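Local coordinates for protein aminotransferase, class III (Deinococcus radiodurans, PDB 3I4J) that probably catalyses transamination with pyridoxal phosphate as its cofactor, at residues 20-25 / 30-35; 41-46 / 310-315; 51-56 / 305-310; 79-84 / 90-95; 331-336 / 344-349. The protein carries 1 engineered substitution. All blocks are in the same frame, centred on the assembly; numbering follows the deposited sequence.

Interaction 1. Residues 20-25 / 30-35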
# COMPACT_ATOMS: atom_id res chain seq x y z
N GLY C 20 -20.50 1.56 14.63
CA GLY C 20 -20.98 2.87 14.21
C GLY C 20 -19.90 3.92 14.29
O GLY C 20 -18.84 3.76 13.68
N VAL C 21 -20.14 4.98 15.04
CA VAL C 21 -19.14 6.03 15.18
C VAL C 21 -18.29 5.82 16.43
O VAL C 21 -17.48 6.67 16.80
CB VAL C 21 -19.80 7.44 15.26
CG1 VAL C 21 -20.66 7.67 14.02
CG2 VAL C 21 -20.64 7.56 16.53
N PHE C 22 -18.44 4.66 17.07
CA PHE C 22 -17.70 4.37 18.30
C PHE C 22 -16.64 3.27 18.25
O PHE C 22 -16.75 2.30 17.50
CB PHE C 22 -18.68 4.02 19.42
CG PHE C 22 -19.65 5.12 19.75
CD1 PHE C 22 -19.25 6.21 20.51
CD2 PHE C 22 -20.95 5.06 19.28
CE1 PHE C 22 -20.15 7.24 20.80
CE2 PHE C 22 -21.86 6.08 19.56
CZ PHE C 22 -21.46 7.17 20.32
N LEU C 23 -15.63 3.43 19.10
CA LEU C 23 -14.54 2.46 19.23
C LEU C 23 -14.47 2.03 20.71
O LEU C 23 -14.74 2.84 21.60
CB LEU C 23 -13.21 3.07 18.81
CG LEU C 23 -13.01 3.38 17.33
CD1 LEU C 23 -11.65 4.07 17.15
CD2 LEU C 23 -13.07 2.11 16.50
N TYR C 24 -14.10 0.78 20.95
CA TYR C 24 -14.00 0.26 22.31
C TYR C 24 -12.64 -0.39 22.51
O TYR C 24 -12.19 -1.13 21.63
CB TYR C 24 -15.09 -0.79 22.56
CG TYR C 24 -16.51 -0.32 22.33
CD1 TYR C 24 -17.35 0.01 23.40
CD2 TYR C 24 -17.02 -0.21 21.03
CE1 TYR C 24 -18.66 0.45 23.18
CE2 TYR C 24 -18.33 0.22 20.81
CZ TYR C 24 -19.14 0.55 21.89
OH TYR C 24 -20.42 1.01 21.66
N ASP C 25 -11.97 -0.14 23.63
CA ASP C 25 -10.67 -0.77 23.86
C ASP C 25 -10.77 -1.94 24.84
O ASP C 25 -11.86 -2.23 25.36
CB ASP C 25 -9.60 0.25 24.30
CG ASP C 25 -9.90 0.91 25.64
OD1 ASP C 25 -10.71 0.39 26.44
OD2 ASP C 25 -9.29 1.97 25.91
N ARG C 30 -14.98 3.59 25.91
CA ARG C 30 -15.62 3.86 24.64
C ARG C 30 -15.19 5.23 24.13
O ARG C 30 -15.05 6.17 24.91
CB ARG C 30 -17.15 3.82 24.77
CG ARG C 30 -17.85 3.77 23.43
CD ARG C 30 -19.36 3.85 23.55
NE ARG C 30 -19.80 5.17 23.98
CZ ARG C 30 -21.05 5.61 23.87
NH1 ARG C 30 -21.98 4.83 23.35
NH2 ARG C 30 -21.37 6.83 24.28
N TYR C 31 -14.98 5.32 22.82
CA TYR C 31 -14.55 6.56 22.19
C TYR C 31 -15.44 6.90 21.00
O TYR C 31 -15.88 6.02 20.26
CB TYR C 31 -13.13 6.42 21.66
CG TYR C 31 -12.09 5.93 22.64
CD1 TYR C 31 -11.23 6.82 23.26
CD2 TYR C 31 -11.94 4.57 22.89
CE1 TYR C 31 -10.22 6.37 24.11
CE2 TYR C 31 -10.93 4.10 23.74
CZ TYR C 31 -10.07 5.01 24.35
OH TYR C 31 -9.06 4.57 25.16
N LEU C 32 -15.70 8.19 20.80
CA LEU C 32 -16.48 8.63 19.65
C LEU C 32 -15.38 8.97 18.65
O LEU C 32 -14.48 9.76 18.95
CB LEU C 32 -17.30 9.88 20.00
CG LEU C 32 -18.42 10.28 19.02
CD1 LEU C 32 -19.33 11.30 19.69
CD2 LEU C 32 -17.83 10.85 17.74
N ASP C 33 -15.42 8.34 17.48
CA ASP C 33 -14.42 8.55 16.44
C ASP C 33 -14.68 9.85 15.69
O ASP C 33 -15.17 9.85 14.56
CB ASP C 33 -14.45 7.38 15.46
CG ASP C 33 -13.15 7.21 14.71
OD1 ASP C 33 -12.30 8.13 14.76
OD2 ASP C 33 -12.97 6.16 14.07
N GLY C 34 -14.34 10.96 16.34
CA GLY C 34 -14.56 12.28 15.77
C GLY C 34 -13.84 12.60 14.47
O GLY C 34 -14.22 13.54 13.77
N SER C 35 -12.80 11.84 14.15
CA SER C 35 -12.04 12.08 12.92
C SER C 35 -12.03 10.84 12.02
O SER C 35 -11.21 10.75 11.10
CB SER C 35 -10.61 12.48 13.26
OG SER C 35 -9.97 11.45 14.01
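Y31 bonds D25 near the turn end of the beta hairpin formed by strands 22-25 and 30-32, its hydroxyl donating from OH to OD2 over 2.7 Å. It meets the carboxylate on the anti side, 34° out of plane, while D25 OD1 accepts from the backbone N atoms of A27 and R29 in the turn. Replacing Y31 by a phenylalanine would probably leave D25 OD2 without this donor and the carboxylate less firmly held. In the ladder, L23 and Y31 make an antiparallel hydrogen-bonded pair through both N and O, and D33 N adds a nearly straight bond of 2.7 Å to V21 O. On the face bearing F22, Y24, R30 and L32, the R30 side chain touches both aromatic rings. Its guanidinium lies flat on the F22 ring, centres 3.9 Å apart and planes at 9°, a cation-pi stack; the arginine chain bends at chi3 (69°), turning the group over the ring. Lower down, R30 CG makes a CH-pi contact over the face of Y24, 3.9 Å from the centroid. On the other face of the hairpin, the Y31 ring meets F69 of the second subunit edge-to-face. Beyond the stack, F22 CE1 rests 3.9 Å from L32 CG.

Interaction 2. Residues 41-46 / 310-315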
# COMPACT_ATOMS: atom_id res chain seq x y z
N ALA C 41 -12.70 6.11 8.05
CA ALA C 41 -13.95 5.36 8.28
C ALA C 41 -15.23 6.13 7.96
O ALA C 41 -16.06 6.38 8.83
CB ALA C 41 -13.98 4.87 9.73
N ASN C 42 -15.39 6.46 6.68
CA ASN C 42 -16.54 7.22 6.21
C ASN C 42 -17.94 6.65 6.45
O ASN C 42 -18.89 7.41 6.60
CB ASN C 42 -16.37 7.53 4.72
CG ASN C 42 -15.25 8.51 4.46
OD1 ASN C 42 -14.48 8.87 5.36
ND2 ASN C 42 -15.13 8.95 3.20
N ILE C 43 -18.08 5.33 6.47
CA ILE C 43 -19.42 4.77 6.67
C ILE C 43 -19.63 4.14 8.05
O ILE C 43 -20.62 3.45 8.29
CB ILE C 43 -19.78 3.75 5.56
CG1 ILE C 43 -18.94 2.48 5.69
CG2 ILE C 43 -19.55 4.39 4.20
CD1 ILE C 43 -19.38 1.37 4.73
N GLY C 44 -18.70 4.41 8.96
CA GLY C 44 -18.82 3.87 10.30
C GLY C 44 -18.17 2.51 10.45
O GLY C 44 -17.79 1.87 9.47
N HIS C 45 -18.04 2.06 11.69
CA HIS C 45 -17.41 0.79 11.98
C HIS C 45 -18.37 -0.38 12.17
O HIS C 45 -19.53 -0.19 12.52
CB HIS C 45 -16.54 0.92 13.24
CG HIS C 45 -15.52 2.00 13.15
ND1 HIS C 45 -15.68 3.24 13.74
CD2 HIS C 45 -14.31 2.04 12.54
CE1 HIS C 45 -14.62 3.99 13.49
NE2 HIS C 45 -13.78 3.28 12.76
N GLY C 46 -17.86 -1.58 11.91
CA GLY C 46 -18.64 -2.80 12.09
C GLY C 46 -19.68 -3.16 11.05
O GLY C 46 -20.63 -3.87 11.37
N LEU C 310 -19.48 1.55 -1.63
CA LEU C 310 -20.16 2.44 -2.56
C LEU C 310 -21.68 2.20 -2.52
O LEU C 310 -22.46 3.15 -2.54
CB LEU C 310 -19.63 2.26 -3.98
CG LEU C 310 -20.24 3.16 -5.06
CD1 LEU C 310 -20.06 4.63 -4.69
CD2 LEU C 310 -19.59 2.85 -6.40
N ASP C 311 -22.09 0.93 -2.47
CA ASP C 311 -23.51 0.60 -2.41
C ASP C 311 -24.16 1.30 -1.22
O ASP C 311 -25.26 1.84 -1.33
CB ASP C 311 -23.74 -0.91 -2.24
CG ASP C 311 -23.40 -1.72 -3.48
OD1 ASP C 311 -23.57 -1.21 -4.60
OD2 ASP C 311 -22.97 -2.88 -3.32
N ILE C 312 -23.46 1.28 -0.09
CA ILE C 312 -23.94 1.89 1.14
C ILE C 312 -23.97 3.42 1.05
O ILE C 312 -24.95 4.06 1.45
CB ILE C 312 -23.05 1.46 2.32
CG1 ILE C 312 -23.21 -0.05 2.53
CG2 ILE C 312 -23.41 2.23 3.58
CD1 ILE C 312 -22.23 -0.65 3.53
N VAL C 313 -22.90 4.00 0.52
CA VAL C 313 -22.81 5.45 0.37
C VAL C 313 -23.98 5.97 -0.47
O VAL C 313 -24.56 7.01 -0.15
CB VAL C 313 -21.46 5.84 -0.30
CG1 VAL C 313 -21.46 7.31 -0.70
CG2 VAL C 313 -20.31 5.54 0.65
N GLU C 314 -24.32 5.24 -1.53
CA GLU C 314 -25.42 5.64 -2.39
C GLU C 314 -26.79 5.34 -1.76
O GLU C 314 -27.66 6.21 -1.71
CB GLU C 314 -25.31 4.94 -3.75
CG GLU C 314 -24.03 5.25 -4.50
CD GLU C 314 -23.97 4.62 -5.88
OE1 GLU C 314 -24.23 3.41 -6.00
OE2 GLU C 314 -23.66 5.34 -6.84
N ARG C 315 -26.96 4.11 -1.28
CA ARG C 315 -28.23 3.72 -0.68
C ARG C 315 -28.63 4.59 0.51
O ARG C 315 -29.80 4.94 0.66
CB ARG C 315 -28.18 2.25 -0.25
CG ARG C 315 -29.50 1.72 0.28
CD ARG C 315 -29.40 0.23 0.62
NE ARG C 315 -28.61 -0.01 1.82
CZ ARG C 315 -27.54 -0.79 1.87
NH1 ARG C 315 -27.11 -1.41 0.78
NH2 ARG C 315 -26.89 -0.94 3.01
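I43 meets I312 and V313 through the ends of its two branches. Its CB points from the loop toward helix 300-315, and there the chain divides. The CG2 methyl, beside the backbone N, comes to 3.8 Å from V313 CG2, which likewise lies beside its own backbone N. The other branch begins with CG1 held between the backbone N and the carbonyl carbon (chi1 70°) and runs on extended, which carries CD1 to the CD1 methyl of I312 at 3.7 Å. That partner methyl is itself at the end of an extended branch, and the two isoleucines meet tip to tip although their side chains cross at about a right angle. V313, the next residue of the helix, is also approached crosswise.

I43 sits on a type I beta turn from A41 to G44, closed by a bond of 3.3 Å from G44 N to A41 O, in the loop between helices 36-39 and 48-60. The next residue after I43 is a glycine for a steric reason: at the backbone angles of G44, a CB would be jammed against I43 O. The turn is tied down by polar bonds on its flanks, from R47 NH1 to I43 O and from Y267 OH to G44 O. V50 of helix 48-60 packs against both I43 and I312, and R315, at the end of the partner helix, holds E49 of that same helix 48-60 through a salt bridge from NH2 to OE1.

Interaction 3. Residues 51-56 / 305-310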
# COMPACT_ATOMS: atom_id res chain seq x y z
N GLY C 51 -18.27 -6.79 5.25
CA GLY C 51 -17.56 -8.01 5.59
C GLY C 51 -18.04 -9.20 4.79
O GLY C 51 -17.24 -10.00 4.30
N GLU C 52 -19.36 -9.32 4.65
CA GLU C 52 -19.94 -10.44 3.90
C GLU C 52 -19.51 -10.39 2.44
O GLU C 52 -19.24 -11.42 1.83
CB GLU C 52 -21.47 -10.41 3.98
CG GLU C 52 -22.03 -10.36 5.39
CD GLU C 52 -21.50 -11.46 6.28
OE1 GLU C 52 -21.76 -12.65 5.98
OE2 GLU C 52 -20.82 -11.14 7.28
N ARG C 53 -19.46 -9.19 1.88
CA ARG C 53 -19.07 -9.00 0.49
C ARG C 53 -17.60 -9.38 0.28
O ARG C 53 -17.24 -9.93 -0.76
CB ARG C 53 -19.31 -7.55 0.06
CG ARG C 53 -20.78 -7.15 0.04
CD ARG C 53 -21.51 -7.78 -1.15
NE ARG C 53 -21.18 -7.10 -2.40
CZ ARG C 53 -21.66 -5.91 -2.75
NH1 ARG C 53 -22.49 -5.26 -1.95
NH2 ARG C 53 -21.30 -5.36 -3.91
N MET C 54 -16.77 -9.07 1.27
CA MET C 54 -15.35 -9.40 1.17
C MET C 54 -15.18 -10.91 1.27
O MET C 54 -14.39 -11.51 0.54
CB MET C 54 -14.56 -8.70 2.29
CG MET C 54 -14.57 -7.17 2.20
SD MET C 54 -13.59 -6.33 3.51
CE MET C 54 -14.23 -7.09 4.94
N ALA C 55 -15.95 -11.53 2.16
CA ALA C 55 -15.90 -12.98 2.34
C ALA C 55 -16.31 -13.69 1.05
O ALA C 55 -15.68 -14.66 0.63
CB ALA C 55 -16.83 -13.40 3.48
N ALA C 56 -17.37 -13.20 0.42
CA ALA C 56 -17.84 -13.80 -0.83
C ALA C 56 -16.78 -13.70 -1.92
O ALA C 56 -16.57 -14.64 -2.69
CB ALA C 56 -19.14 -13.13 -1.28
N ALA C 305 -14.62 -4.69 -1.46
CA ALA C 305 -14.90 -3.88 -0.28
C ALA C 305 -15.31 -2.49 -0.74
O ALA C 305 -16.27 -1.91 -0.21
CB ALA C 305 -13.66 -3.80 0.61
N GLY C 306 -14.59 -1.95 -1.72
CA GLY C 306 -14.91 -0.64 -2.25
C GLY C 306 -16.30 -0.62 -2.84
O GLY C 306 -17.07 0.31 -2.60
N LEU C 307 -16.64 -1.65 -3.61
CA LEU C 307 -17.96 -1.74 -4.23
C LEU C 307 -19.08 -1.80 -3.18
O LEU C 307 -20.12 -1.15 -3.34
CB LEU C 307 -18.03 -2.98 -5.14
CG LEU C 307 -19.34 -3.22 -5.90
CD1 LEU C 307 -19.63 -2.04 -6.82
CD2 LEU C 307 -19.22 -4.50 -6.71
N SER C 308 -18.87 -2.58 -2.12
CA SER C 308 -19.87 -2.70 -1.07
C SER C 308 -20.03 -1.37 -0.35
O SER C 308 -21.15 -0.95 -0.01
CB SER C 308 -19.47 -3.80 -0.08
OG SER C 308 -20.42 -3.92 0.97
N VAL C 309 -18.92 -0.69 -0.11
CA VAL C 309 -18.95 0.61 0.55
C VAL C 309 -19.71 1.60 -0.33
O VAL C 309 -20.50 2.40 0.17
CB VAL C 309 -17.52 1.13 0.82
CG1 VAL C 309 -17.55 2.61 1.22
CG2 VAL C 309 -16.87 0.31 1.94
N LEU C 310 -19.48 1.55 -1.63
CA LEU C 310 -20.16 2.44 -2.56
C LEU C 310 -21.68 2.20 -2.52
O LEU C 310 -22.46 3.15 -2.54
CB LEU C 310 -19.63 2.26 -3.98
CG LEU C 310 -20.24 3.16 -5.06
CD1 LEU C 310 -20.06 4.63 -4.69
CD2 LEU C 310 -19.59 2.85 -6.40
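R53 folds over S308, touching it with CB, CG and the guanidinium. The aliphatic part comes first, CG lying 3.4 Å from S308 OG and 3.6 Å from S308 CB. Bends at chi2 (-73°) and chi3 (-76°) then fold the chain back, so that one face of the guanidinium covers the serine, with S308 CB 3.8 Å above the plane and toward its rim. At the end of the group NH2 comes up obliquely to L307, 3.5 Å from CG, while NH1 forms a salt bridge with D311 OD2 further along the same helix. The charge thus finds its mate beyond the serine, and the flat group is fixed both by that bond and by the surface beneath it. S308 OG, buried under the arginine, has no hydrogen-bond partner in the model. An alanine in place of R53 would probably uncover S308 and leave D311 OD2 without this positive mate. Next to R53 in the chain, M54 presents both CG and SD to A305 CB, each at 3.8 Å.

A305 and S308 are small residues at the interface of two helices whose segment axes pass 8.8 Å apart and run roughly antiparallel, at 148°. Helix 48-60 is sandwiched: its other surroundings include the second subunit, where E52 packs on A55 and M54 on A58 of that chain. Helix 300-315 in turn is flanked by helix 72-84, whose E76 and R80 touch L307, while the loop residue A268 lies against A305.

Interaction 4. Residues 79-84 / 90-95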
# COMPACT_ATOMS: atom_id res chain seq x y z
N GLY C 79 -16.82 1.03 -13.28
CA GLY C 79 -17.96 1.70 -13.87
C GLY C 79 -18.85 2.35 -12.83
O GLY C 79 -19.28 3.50 -12.98
N ARG C 80 -19.13 1.62 -11.75
CA ARG C 80 -19.97 2.13 -10.68
C ARG C 80 -19.36 3.37 -10.04
O ARG C 80 -20.05 4.35 -9.79
CB ARG C 80 -20.17 1.05 -9.61
CG ARG C 80 -21.21 -0.01 -9.98
CD ARG C 80 -22.62 0.57 -9.88
NE ARG C 80 -22.89 1.07 -8.54
CZ ARG C 80 -23.06 0.30 -7.47
NH1 ARG C 80 -23.00 -1.02 -7.58
NH2 ARG C 80 -23.28 0.85 -6.28
N LEU C 81 -18.06 3.32 -9.77
CA LEU C 81 -17.37 4.44 -9.16
C LEU C 81 -17.35 5.66 -10.07
O LEU C 81 -17.66 6.77 -9.63
CB LEU C 81 -15.93 4.03 -8.80
CG LEU C 81 -15.03 5.12 -8.23
CD1 LEU C 81 -15.58 5.61 -6.90
CD2 LEU C 81 -13.62 4.55 -8.04
N ALA C 82 -16.99 5.45 -11.33
CA ALA C 82 -16.94 6.53 -12.31
C ALA C 82 -18.27 7.28 -12.37
O ALA C 82 -18.29 8.51 -12.39
CB ALA C 82 -16.59 5.98 -13.69
N ARG C 83 -19.37 6.53 -12.40
CA ARG C 83 -20.70 7.14 -12.46
C ARG C 83 -21.06 7.90 -11.18
O ARG C 83 -21.63 8.99 -11.24
CB ARG C 83 -21.75 6.07 -12.77
CG ARG C 83 -21.67 5.52 -14.19
CD ARG C 83 -22.86 4.63 -14.54
NE ARG C 83 -22.81 3.31 -13.89
CZ ARG C 83 -22.01 2.32 -14.27
NH1 ARG C 83 -21.18 2.47 -15.29
NH2 ARG C 83 -22.06 1.15 -13.63
N PHE C 84 -20.73 7.32 -10.03
CA PHE C 84 -21.04 7.96 -8.76
C PHE C 84 -20.43 9.35 -8.64
O PHE C 84 -21.11 10.31 -8.27
CB PHE C 84 -20.55 7.11 -7.58
CG PHE C 84 -20.67 7.81 -6.25
CD1 PHE C 84 -21.92 8.14 -5.73
CD2 PHE C 84 -19.53 8.18 -5.54
CE1 PHE C 84 -22.03 8.84 -4.52
CE2 PHE C 84 -19.62 8.88 -4.34
CZ PHE C 84 -20.88 9.21 -3.83
N PHE C 90 -14.52 8.31 -17.31
CA PHE C 90 -13.15 8.20 -16.82
C PHE C 90 -12.68 6.77 -16.54
O PHE C 90 -13.49 5.87 -16.27
CB PHE C 90 -12.97 9.07 -15.57
CG PHE C 90 -12.83 10.54 -15.87
CD1 PHE C 90 -13.66 11.16 -16.79
CD2 PHE C 90 -11.87 11.31 -15.21
CE1 PHE C 90 -13.55 12.53 -17.06
CE2 PHE C 90 -11.75 12.67 -15.46
CZ PHE C 90 -12.59 13.29 -16.39
N ARG C 91 -11.36 6.59 -16.61
CA ARG C 91 -10.71 5.30 -16.39
C ARG C 91 -10.12 5.20 -14.99
O ARG C 91 -9.37 6.07 -14.57
CB ARG C 91 -9.61 5.10 -17.43
CG ARG C 91 -10.13 4.98 -18.85
CD ARG C 91 -10.67 3.58 -19.14
NE ARG C 91 -11.12 3.45 -20.52
CZ ARG C 91 -11.19 2.30 -21.18
NH1 ARG C 91 -10.83 1.16 -20.58
NH2 ARG C 91 -11.62 2.28 -22.43
N PHE C 92 -10.45 4.11 -14.31
CA PHE C 92 -10.01 3.87 -12.94
C PHE C 92 -8.74 3.03 -12.82
O PHE C 92 -8.68 1.88 -13.26
CB PHE C 92 -11.15 3.19 -12.16
CG PHE C 92 -10.83 2.90 -10.72
CD1 PHE C 92 -10.43 3.93 -9.86
CD2 PHE C 92 -10.93 1.61 -10.21
CE1 PHE C 92 -10.14 3.66 -8.52
CE2 PHE C 92 -10.65 1.34 -8.87
CZ PHE C 92 -10.25 2.37 -8.03
N TRP C 93 -7.73 3.63 -12.20
CA TRP C 93 -6.45 2.98 -11.96
C TRP C 93 -6.44 2.69 -10.46
O TRP C 93 -6.29 3.59 -9.64
CB TRP C 93 -5.30 3.93 -12.33
CG TRP C 93 -3.94 3.45 -11.90
CD1 TRP C 93 -3.12 4.03 -10.97
CD2 TRP C 93 -3.24 2.31 -12.40
NE1 TRP C 93 -1.95 3.32 -10.86
CE2 TRP C 93 -2.00 2.26 -11.72
CE3 TRP C 93 -3.54 1.32 -13.35
CZ2 TRP C 93 -1.05 1.26 -11.98
CZ3 TRP C 93 -2.59 0.33 -13.60
CH2 TRP C 93 -1.36 0.30 -12.91
N ALA C 94 -6.63 1.42 -10.11
CA ALA C 94 -6.70 1.01 -8.71
C ALA C 94 -5.34 0.69 -8.10
O ALA C 94 -4.51 0.04 -8.73
CB ALA C 94 -7.63 -0.21 -8.57
N VAL C 95 -5.14 1.16 -6.88
CA VAL C 95 -3.91 0.88 -6.13
C VAL C 95 -4.29 0.63 -4.67
O VAL C 95 -5.48 0.60 -4.33
CB VAL C 95 -2.87 2.03 -6.25
CG1 VAL C 95 -2.34 2.10 -7.67
CG2 VAL C 95 -3.49 3.36 -5.83
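L81 sets its CD2 methyl on one face of the F92 ring, a CH-pi contact between helix 72-84 and strand 91-95, the outermost strand, within this chain, of the mixed seven-stranded sheet. That sheet has the strand order expected of the large domain in fold-type I pyridoxal-phosphate enzymes, with 271-275 running against its neighbours. The methyl is 3.9 Å from the ring centroid and 22° off the normal, displaced toward the rim, where CE1 is its nearest atom at 3.6 Å. Both side chains start anti to their backbone N, L81 with chi1 176° and F92 with chi1 -179°, which directs each toward the other, and the two cross at about a right angle.

On the opposite face A94 N of the same strand lies 4.1 Å above the ring, over its centre. Y77, one helical turn before L81, meets F92 with its ring standing steeply to it, and L274 of strand 271-275 packs on F92 too, while L81 leans on M237. One shell further out, R80 links helix 72-84 to helix 300-315 through salt bridges of NH2 to D311 OD1 and E314 OE1. Strand 91-95 is paired with 271-275 on one side, and the backbone of F92 is also bonded to the second subunit. The short link between helix and strand brings A82 beside F90, and A82 CB lies 4.0 Å from F90 O, a carbonyl that accepts from N3 ND2 of the second subunit.

Interaction 5. Residues 331-336 / 344-349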
# COMPACT_ATOMS: atom_id res chain seq x y z
N ALA C 331 -22.06 24.61 12.81
CA ALA C 331 -22.82 25.56 13.61
C ALA C 331 -22.43 25.39 15.08
O ALA C 331 -22.33 26.37 15.82
CB ALA C 331 -24.32 25.33 13.43
N GLY C 332 -22.21 24.14 15.48
CA GLY C 332 -21.83 23.87 16.86
C GLY C 332 -20.46 24.42 17.20
O GLY C 332 -20.26 24.95 18.30
N LEU C 333 -19.52 24.29 16.28
CA LEU C 333 -18.17 24.80 16.50
C LEU C 333 -18.20 26.33 16.57
O LEU C 333 -17.47 26.94 17.35
CB LEU C 333 -17.24 24.35 15.38
CG LEU C 333 -17.02 22.84 15.21
CD1 LEU C 333 -16.19 22.58 13.96
CD2 LEU C 333 -16.32 22.27 16.45
N GLN C 334 -19.04 26.94 15.74
CA GLN C 334 -19.15 28.39 15.73
C GLN C 334 -19.76 28.86 17.05
O GLN C 334 -19.39 29.90 17.59
CB GLN C 334 -19.99 28.85 14.53
CG GLN C 334 -19.37 28.47 13.18
CD GLN C 334 -20.25 28.78 11.98
OE1 GLN C 334 -21.47 28.57 12.02
NE2 GLN C 334 -19.65 29.26 10.90
N ALA C 335 -20.69 28.07 17.59
CA ALA C 335 -21.34 28.40 18.85
C ALA C 335 -20.34 28.32 20.01
O ALA C 335 -20.43 29.08 20.97
CB ALA C 335 -22.51 27.46 19.10
N LEU C 336 -19.38 27.41 19.90
CA LEU C 336 -18.37 27.24 20.95
C LEU C 336 -17.37 28.40 21.02
O LEU C 336 -16.75 28.61 22.06
CB LEU C 336 -17.61 25.92 20.75
CG LEU C 336 -18.33 24.64 21.15
CD1 LEU C 336 -17.51 23.43 20.72
CD2 LEU C 336 -18.56 24.62 22.66
N MET C 344 -9.47 30.73 17.06
CA MET C 344 -9.18 31.80 16.10
C MET C 344 -10.06 31.77 14.86
O MET C 344 -10.47 32.81 14.34
CB MET C 344 -7.71 31.72 15.65
CG MET C 344 -6.69 31.75 16.78
SD MET C 344 -6.31 33.40 17.38
CE MET C 344 -4.68 33.60 16.76
N GLN C 345 -10.34 30.56 14.38
CA GLN C 345 -11.16 30.40 13.19
C GLN C 345 -11.77 29.01 13.13
O GLN C 345 -11.15 28.03 13.57
CB GLN C 345 -10.31 30.65 11.94
CG GLN C 345 -11.06 30.50 10.62
CD GLN C 345 -10.26 31.03 9.44
OE1 GLN C 345 -9.08 30.71 9.28
NE2 GLN C 345 -10.90 31.84 8.61
N VAL C 346 -12.99 28.93 12.62
CA VAL C 346 -13.70 27.67 12.48
C VAL C 346 -14.13 27.56 11.02
O VAL C 346 -14.65 28.52 10.45
CB VAL C 346 -14.94 27.61 13.39
CG1 VAL C 346 -15.87 28.78 13.10
CG2 VAL C 346 -15.68 26.29 13.19
N ARG C 347 -13.89 26.40 10.42
CA ARG C 347 -14.22 26.19 9.01
C ARG C 347 -14.78 24.80 8.76
O ARG C 347 -14.50 23.87 9.50
CB ARG C 347 -12.97 26.37 8.16
CG ARG C 347 -12.28 27.70 8.35
CD ARG C 347 -11.03 27.83 7.50
NE ARG C 347 -10.01 26.84 7.81
CZ ARG C 347 -8.70 27.08 7.78
NH1 ARG C 347 -8.26 28.28 7.45
NH2 ARG C 347 -7.84 26.11 8.06
N GLY C 348 -15.56 24.67 7.70
CA GLY C 348 -16.11 23.38 7.36
C GLY C 348 -16.79 23.31 6.01
O GLY C 348 -17.46 24.25 5.58
N THR C 349 -16.59 22.19 5.32
CA THR C 349 -17.21 21.93 4.03
C THR C 349 -17.68 20.49 4.19
O THR C 349 -16.87 19.57 4.21
CB THR C 349 -16.19 22.02 2.86
OG1 THR C 349 -15.61 23.33 2.82
CG2 THR C 349 -16.90 21.78 1.54
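The CG2 methyl of V346 presses on L333 CB at 3.3 Å, less than usual van der Waals spacing for two carbons, and lies 3.8 Å from L333 CD1. The valine rotamer decides which methyl goes where: with chi1 at 57°, CG1 lies between the backbone N and the carbonyl carbon and comes to 3.5 Å from Q334 CG, while CG2, anti to the backbone N, is the one given to L333. The leucine is in an extended shape, CG anti to its carbonyl carbon (chi1 -62°) and chi2 near 180°, so that its CB and one of its methyls face the same valine methyl and the two side chains cross obliquely. Q334 begins with the same first torsion and also runs straight beyond CG, but crosses V346 at about a right angle; it is the aliphatic CG that touches.

The valine belongs to strand 343-349, an outer strand of an antiparallel three-stranded sheet, with helix 318-339 packed alongside it, running roughly the opposite way. This is the alpha/beta layering of the small C-terminal domain in fold-type I aminotransferases. L330, about one turn before L333, and Q337, about one turn after it, also touch V346, while L333 also touches L353 of strand 352-357 and L418 and L421 of helix 411-428. At the start of the strand, M344 and Q345 both face V356 in a classic beta bulge. The neighbouring R347 points away from the helix, and its NH2 forms a salt bridge with D204 OD1 and a hydrogen bond with A205 O.

In the fold
Interactions 1 to 4 form a connected chain. The hairpin of interaction 1 joins the turn of interaction 2 through a probable hydrogen bond, G20 O to H45 N at 2.7 Å. Interactions 2 and 3 share L310 and use successive parts of helix 300-315, with centres 10 Å apart; I43 CD1 lies 3.9 Å from V309 CG2. The same helix reaches interaction 4, where L310 CD1 packs 3.6 Å from F84 CG beside the salt bridges of R80. All four also touch the second subunit. Interaction 5 stands apart: its nearest atoms are about 9 Å from those of interaction 1, and its centre is 34 Å from that of interaction 4, across the chain's centre.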